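Local coordinates for protein tubulin binding cofactor C (Leishmania major, PDB 5AJ8) that is the C-terminal domain of a probable tubulin chaperone, and probably takes part in tubulin dimer assembly, as other cofactors C do, at residues A[73-77]-A[156-162]. The protein carries 1 engineered substitution. Residues are numbered along the deposited sequence; the frame is centred on the assembly and turned at random. Where two conformers were deposited one is given.
Engineered in segment 73-77: M75 (natural residue Leu).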
loop_
_atom_site.group_PDB
_atom_site.type_symbol
_atom_site.label_atom_id
_atom_site.label_comp_id
_atom_site.label_asym_id
_atom_site.label_seq_id
_atom_site.Cartn_x
_atom_site.Cartn_y
_atom_site.Cartn_z
ATOM N N LEU A 73 -10.243 -3.197 -3.733
ATOM C CA LEU A 73 -9.194 -2.514 -2.957
ATOM C C LEU A 73 -8.832 -1.221 -3.669
ATOM O O LEU A 73 -8.634 -1.218 -4.885
ATOM C CB LEU A 73 -7.940 -3.374 -2.837
ATOM C CG LEU A 73 -7.927 -4.676 -2.027
ATOM C CD1 LEU A 73 -6.606 -4.999 -1.379
ATOM C CD2 LEU A 73 -9.031 -4.711 -0.998
ATOM N N ASP A 74 -8.821 -0.108 -2.929
ATOM C CA ASP A 74 -8.240 1.130 -3.452
ATOM C C ASP A 74 -6.821 1.174 -2.906
ATOM O O ASP A 74 -6.626 1.226 -1.681
ATOM C CB ASP A 74 -9.035 2.373 -3.060
ATOM C CG ASP A 74 -10.376 2.493 -3.798
ATOM O OD1 ASP A 74 -10.606 1.773 -4.794
ATOM O OD2 ASP A 74 -11.229 3.299 -3.331
HETATM N N MSE A 75 -5.837 1.090 -3.799
HETATM C CA MSE A 75 -4.413 0.949 -3.419
HETATM C C MSE A 75 -3.679 2.246 -3.679
HETATM O O MSE A 75 -3.506 2.637 -4.842
HETATM C CB MSE A 75 -3.760 -0.164 -4.269
HETATM C CG MSE A 75 -4.299 -1.583 -4.150
HETATM SE SE MSE A 75 -4.292 -2.231 -2.306
HETATM C CE MSE A 75 -2.349 -1.978 -2.056
ATOM N N TYR A 76 -3.211 2.919 -2.620
ATOM C CA TYR A 76 -2.425 4.147 -2.727
ATOM C C TYR A 76 -0.955 3.823 -2.480
ATOM O O TYR A 76 -0.524 3.590 -1.342
ATOM C CB TYR A 76 -2.942 5.208 -1.746
ATOM C CG TYR A 76 -4.384 5.625 -2.027
ATOM C CD1 TYR A 76 -5.461 4.924 -1.490
ATOM C CD2 TYR A 76 -4.655 6.690 -2.851
ATOM C CE1 TYR A 76 -6.784 5.309 -1.752
ATOM C CE2 TYR A 76 -5.948 7.083 -3.123
ATOM C CZ TYR A 76 -7.010 6.391 -2.576
ATOM O OH TYR A 76 -8.293 6.804 -2.888
ATOM N N VAL A 77 -0.187 3.811 -3.558
ATOM C CA VAL A 77 1.022 3.048 -3.636
ATOM C C VAL A 77 2.242 3.885 -4.077
ATOM O O VAL A 77 2.169 4.659 -5.039
ATOM C CB VAL A 77 0.802 1.881 -4.645
ATOM C CG1 VAL A 77 2.096 1.153 -4.954
ATOM C CG2 VAL A 77 -0.234 0.917 -4.107
ATOM N N LEU A 156 -7.130 5.550 -10.309
ATOM C CA LEU A 156 -8.081 6.459 -9.704
ATOM C C LEU A 156 -7.999 7.815 -10.341
ATOM O O LEU A 156 -6.903 8.302 -10.639
ATOM C CB LEU A 156 -7.762 6.647 -8.217
ATOM C CG LEU A 156 -8.096 5.469 -7.302
ATOM C CD1 LEU A 156 -7.339 5.553 -6.000
ATOM C CD2 LEU A 156 -9.592 5.419 -7.031
ATOM N N ALA A 157 -9.173 8.401 -10.572
ATOM C CA ALA A 157 -9.280 9.755 -11.051
ATOM C C ALA A 157 -9.010 10.661 -9.875
ATOM O O ALA A 157 -9.218 10.271 -8.731
ATOM C CB ALA A 157 -10.674 10.011 -11.636
ATOM N N ARG A 158 -8.539 11.874 -10.166
ATOM C CA ARG A 158 -8.253 12.886 -9.143
ATOM C C ARG A 158 -9.349 12.992 -8.093
ATOM O O ARG A 158 -9.070 12.930 -6.899
ATOM C CB ARG A 158 -8.047 14.260 -9.795
ATOM C CG ARG A 158 -6.856 14.347 -10.730
ATOM C CD ARG A 158 -6.834 15.664 -11.499
ATOM N NE ARG A 158 -5.980 15.551 -12.672
ATOM C CZ ARG A 158 -6.428 15.310 -13.895
ATOM N NH1 ARG A 158 -7.728 15.198 -14.128
ATOM N NH2 ARG A 158 -5.573 15.200 -14.891
ATOM N N GLU A 159 -10.592 13.127 -8.537
ATOM C CA GLU A 159 -11.731 13.309 -7.623
ATOM C C GLU A 159 -12.134 12.074 -6.830
ATOM O O GLU A 159 -12.922 12.155 -5.893
ATOM C CB GLU A 159 -12.968 13.835 -8.371
ATOM C CG GLU A 159 -13.585 12.871 -9.395
ATOM C CD GLU A 159 -13.149 13.130 -10.835
ATOM O OE1 GLU A 159 -12.161 13.869 -11.062
ATOM O OE2 GLU A 159 -13.811 12.584 -11.746
ATOM N N GLU A 160 -11.639 10.919 -7.224
ATOM C CA GLU A 160 -11.906 9.703 -6.482
ATOM C C GLU A 160 -10.780 9.434 -5.488
ATOM O O GLU A 160 -10.850 8.472 -4.753
ATOM C CB GLU A 160 -12.039 8.510 -7.439
ATOM C CG GLU A 160 -13.039 8.712 -8.569
ATOM C CD GLU A 160 -13.049 7.555 -9.567
ATOM O OE1 GLU A 160 -11.969 7.142 -10.062
ATOM O OE2 GLU A 160 -14.150 7.070 -9.870
ATOM N N GLU A 161 -9.744 10.256 -5.458
ATOM C CA GLU A 161 -8.662 10.022 -4.496
ATOM C C GLU A 161 -9.189 10.279 -3.085
ATOM O O GLU A 161 -9.909 11.214 -2.868
ATOM C CB GLU A 161 -7.410 10.867 -4.812
ATOM C CG GLU A 161 -6.593 10.299 -5.976
ATOM C CD GLU A 161 -5.470 11.232 -6.478
ATOM O OE1 GLU A 161 -5.182 12.283 -5.867
ATOM O OE2 GLU A 161 -4.863 10.908 -7.508
ATOM N N ARG A 162 -8.863 9.402 -2.153
ATOM C CA ARG A 162 -9.231 9.609 -0.751
ATOM C C ARG A 162 -8.000 10.140 -0.007
ATOM O O ARG A 162 -7.096 9.388 0.323
ATOM C CB ARG A 162 -9.719 8.308 -0.151
ATOM C CG ARG A 162 -10.116 8.328 1.314
ATOM C CD ARG A 162 -10.385 6.869 1.689
ATOM N NE ARG A 162 -10.869 6.667 3.047
ATOM C CZ ARG A 162 -10.107 6.501 4.125
ATOM N NH1 ARG A 162 -8.763 6.572 4.054
ATOM N NH2 ARG A 162 -10.714 6.295 5.297
#
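The hydroxyl of Y76, on strand 73-79, accepts a hydrogen bond from the backbone N of R162, in the loop that follows strand 153-155. R162 N lies 2.8 Å from Y76 OH, and the N-H...O angle of 151° makes the bond moderately bent. The donor comes from above the ring plane. The ring also packs on L156, which meets the CZ end obliquely from the other side. CD1 of L156 lies 3.5 Å from Y76 CZ, and the two side chains cross at about a right angle. R162 CB comes within 3.4 Å of Y76 OH, while the carbonyl O of R162 stands over one face of the ring. CA of E161 lies near the ring plane, at its edge. One phenol is thus held by both a polar and an apolar contact.

The side chain of Y76 leaves the strand toward the loop; with CG anti to the carbonyl carbon (chi1 -62°), the ring carries its hydroxyl to the backbone of R162. R162 sends its side chain away from the ring as an extended chain, and its NH1 bonds to the hydroxyl of Y40.

The loop is shaped from within. The short 3-10 turn 158-160 carries backbone bonds from E160 N to A157 O and from E161 N to R158 O. E160 OE1 also accepts A157 N at 3.1 Å, on the anti side of the carboxylate.

D74 OD1 lies 4.4 Å from L156 CD2 and forms a salt bridge with R92 NE of the adjacent strand 91-95; R92 also touches L156. The contact joins the loop after strand 153-155 to the parallel sheet of the beta-helical TBCC domain that holds strand 73-79. Both backbone polar groups of R162 are bonded to tyrosine hydroxyls, N to Y76 and O to Y59, and the two phenol rings are stacked.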